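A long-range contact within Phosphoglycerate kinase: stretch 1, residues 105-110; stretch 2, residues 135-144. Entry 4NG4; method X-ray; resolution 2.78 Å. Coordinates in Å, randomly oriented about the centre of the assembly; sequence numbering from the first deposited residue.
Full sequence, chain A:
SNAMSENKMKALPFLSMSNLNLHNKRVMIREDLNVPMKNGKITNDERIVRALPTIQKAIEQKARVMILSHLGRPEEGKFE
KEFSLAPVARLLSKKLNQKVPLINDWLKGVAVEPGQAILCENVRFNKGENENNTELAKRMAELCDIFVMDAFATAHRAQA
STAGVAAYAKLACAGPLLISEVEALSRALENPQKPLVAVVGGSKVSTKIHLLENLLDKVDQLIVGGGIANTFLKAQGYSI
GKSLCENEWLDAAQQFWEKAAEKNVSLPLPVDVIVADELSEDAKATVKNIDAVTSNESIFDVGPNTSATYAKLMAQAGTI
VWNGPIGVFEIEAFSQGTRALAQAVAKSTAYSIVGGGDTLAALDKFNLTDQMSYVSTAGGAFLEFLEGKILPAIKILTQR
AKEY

Stretch 1 (105-110) DWLKGV
Stretch 2 135-144: ELAKRMAELC

A short 3-10 turn, Trp-106 to Lys-108, packs against the last turns of a helix running from before Glu-135 to Glu-142. No hydrogen bond crosses the contact, which buries 320 Å² in all and rests on apolar shape. Register is set by two CA pairs: Leu-107 CA to Met-140 CA, 6.7 Å, and Gly-109 CA to Leu-143 CA, 6.2 Å. The turn is closed by Gly-109 N to Trp-106 O, 3.2 Å; the helix frays into weak bonds at Leu-143 N, to Arg-139 O (3.4 Å) and Met-140 O (3.3 Å). Leu-143 (chi1 m, chi2 t; phi/psi -74/-3), its CA-to-CB bond directed toward the turn, is the main bump. Its CD2 fits against the turn's backbone, 3.3 Å from Leu-107 O and 3.5 Å from Gly-109 CA, while its CD1 lies 3.5 Å from both Trp-106 O and Trp-106 CE3. Gly-109 (phi/psi 121/157) has a backbone that by itself calls for glycine. The indole of Trp-106 (chi1 61°, chi2 -92°) presents its edge to the helix: Met-140 (m, t, t) sets CE 3.6 Å from Trp-106 CH2. Leu-107 (chi1 m, chi2 98°, between wells) sets off with its CA-to-CB bond sideways, but its end comes nearer, bringing CD2 to Leu-136 CD1, 3.8 Å (Leu-136 t, p), and to Arg-139 NE, 4.1 Å, obliquely to the guanidinium.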

# COMPACT_ATOMS: atom_id res chain seq x y z
N ASP A 105 -20.31 24.52 1.76
CA ASP A 105 -21.06 24.61 0.50
C ASP A 105 -20.10 24.90 -0.65
O ASP A 105 -20.33 25.77 -1.49
CB ASP A 105 -22.17 25.68 0.60
CG ASP A 105 -21.66 27.04 1.11
OD1 ASP A 105 -20.43 27.19 1.28
OD2 ASP A 105 -22.48 27.95 1.35
N TRP A 106 -19.01 24.14 -0.71
CA TRP A 106 -17.89 24.50 -1.59
C TRP A 106 -18.15 24.32 -3.09
O TRP A 106 -17.42 24.90 -3.90
CB TRP A 106 -16.60 23.77 -1.18
CG TRP A 106 -16.65 22.26 -1.22
CD1 TRP A 106 -16.99 21.41 -0.19
CD2 TRP A 106 -16.31 21.42 -2.32
NE1 TRP A 106 -16.89 20.10 -0.60
CE2 TRP A 106 -16.47 20.08 -1.90
CE3 TRP A 106 -15.90 21.67 -3.63
CZ2 TRP A 106 -16.25 19.00 -2.75
CZ3 TRP A 106 -15.66 20.59 -4.47
CH2 TRP A 106 -15.84 19.27 -4.03
N LEU A 107 -19.18 23.55 -3.46
CA LEU A 107 -19.43 23.23 -4.87
C LEU A 107 -19.93 24.41 -5.67
O LEU A 107 -19.67 24.47 -6.87
CB LEU A 107 -20.46 22.11 -5.01
CG LEU A 107 -20.04 20.75 -4.46
CD1 LEU A 107 -20.62 20.54 -3.04
CD2 LEU A 107 -20.53 19.68 -5.41
N LYS A 108 -20.65 25.31 -5.00
CA LYS A 108 -21.15 26.54 -5.63
C LYS A 108 -20.09 27.64 -5.74
O LYS A 108 -20.36 28.71 -6.29
CB LYS A 108 -22.39 27.07 -4.90
CG LYS A 108 -23.73 26.60 -5.47
CD LYS A 108 -24.80 27.71 -5.42
CE LYS A 108 -24.58 28.78 -6.50
NZ LYS A 108 -25.58 29.90 -6.41
N GLY A 109 -18.89 27.38 -5.21
CA GLY A 109 -17.76 28.30 -5.36
C GLY A 109 -17.21 28.77 -4.03
O GLY A 109 -17.91 28.72 -3.02
N VAL A 110 -15.95 29.20 -4.03
CA VAL A 110 -15.35 29.83 -2.85
C VAL A 110 -14.27 30.82 -3.27
O VAL A 110 -13.39 30.50 -4.07
CB VAL A 110 -14.67 28.82 -1.86
CG1 VAL A 110 -14.57 29.47 -0.47
CG2 VAL A 110 -15.41 27.49 -1.78
N GLU A 135 -21.41 14.69 -14.14
CA GLU A 135 -21.89 16.03 -13.81
C GLU A 135 -21.17 16.57 -12.58
O GLU A 135 -20.66 17.69 -12.60
CB GLU A 135 -23.41 16.05 -13.60
CG GLU A 135 -24.03 17.45 -13.75
CD GLU A 135 -25.29 17.66 -12.94
OE1 GLU A 135 -25.63 16.79 -12.11
OE2 GLU A 135 -25.96 18.72 -13.12
N LEU A 136 -21.12 15.77 -11.52
CA LEU A 136 -20.39 16.14 -10.30
C LEU A 136 -18.94 16.51 -10.59
O LEU A 136 -18.42 17.47 -10.04
CB LEU A 136 -20.42 15.00 -9.28
CG LEU A 136 -19.52 15.13 -8.04
CD1 LEU A 136 -19.63 16.50 -7.37
CD2 LEU A 136 -19.86 14.03 -7.05
N ALA A 137 -18.29 15.71 -11.43
CA ALA A 137 -16.88 15.89 -11.75
C ALA A 137 -16.64 17.18 -12.49
O ALA A 137 -15.74 17.93 -12.14
CB ALA A 137 -16.37 14.72 -12.58
N LYS A 138 -17.45 17.44 -13.52
CA LYS A 138 -17.34 18.69 -14.28
C LYS A 138 -17.46 19.91 -13.36
O LYS A 138 -16.77 20.90 -13.53
CB LYS A 138 -18.41 18.74 -15.38
CG LYS A 138 -18.12 17.83 -16.55
CD LYS A 138 -19.35 17.66 -17.43
CE LYS A 138 -19.01 16.94 -18.74
NZ LYS A 138 -20.22 16.62 -19.56
N ARG A 139 -18.32 19.80 -12.35
CA ARG A 139 -18.57 20.89 -11.42
C ARG A 139 -17.35 21.14 -10.53
O ARG A 139 -17.00 22.28 -10.26
CB ARG A 139 -19.79 20.57 -10.55
CG ARG A 139 -20.58 21.79 -10.07
CD ARG A 139 -22.06 21.43 -9.88
NE ARG A 139 -22.25 20.20 -9.08
CZ ARG A 139 -23.39 19.51 -8.99
NH1 ARG A 139 -24.48 19.91 -9.63
NH2 ARG A 139 -23.44 18.41 -8.24
N MET A 140 -16.72 20.06 -10.08
CA MET A 140 -15.46 20.14 -9.34
C MET A 140 -14.37 20.78 -10.20
O MET A 140 -13.55 21.54 -9.70
CB MET A 140 -14.99 18.74 -8.89
CG MET A 140 -15.90 18.04 -7.86
SD MET A 140 -15.12 16.60 -7.07
CE MET A 140 -16.29 16.20 -5.81
N ALA A 141 -14.37 20.45 -11.50
CA ALA A 141 -13.37 20.97 -12.45
C ALA A 141 -13.58 22.45 -12.75
O ALA A 141 -12.63 23.17 -13.08
CB ALA A 141 -13.41 20.17 -13.73
N GLU A 142 -14.84 22.88 -12.65
CA GLU A 142 -15.23 24.29 -12.78
C GLU A 142 -14.55 25.14 -11.70
O GLU A 142 -14.08 26.25 -11.99
CB GLU A 142 -16.76 24.40 -12.63
CG GLU A 142 -17.43 25.50 -13.44
CD GLU A 142 -17.40 25.24 -14.94
OE1 GLU A 142 -16.93 24.15 -15.36
OE2 GLU A 142 -17.84 26.12 -15.70
N LEU A 143 -14.47 24.60 -10.49
CA LEU A 143 -14.01 25.34 -9.30
C LEU A 143 -12.50 25.62 -9.23
O LEU A 143 -12.05 26.30 -8.30
CB LEU A 143 -14.44 24.60 -8.02
CG LEU A 143 -15.94 24.37 -7.79
CD1 LEU A 143 -16.14 23.28 -6.75
CD2 LEU A 143 -16.65 25.65 -7.37
N CYS A 144 -11.71 25.13 -10.18
CA CYS A 144 -10.26 25.30 -10.10
C CYS A 144 -9.55 25.47 -11.45
O CYS A 144 -10.02 25.00 -12.49
CB CYS A 144 -9.64 24.12 -9.35
SG CYS A 144 -9.34 22.71 -10.42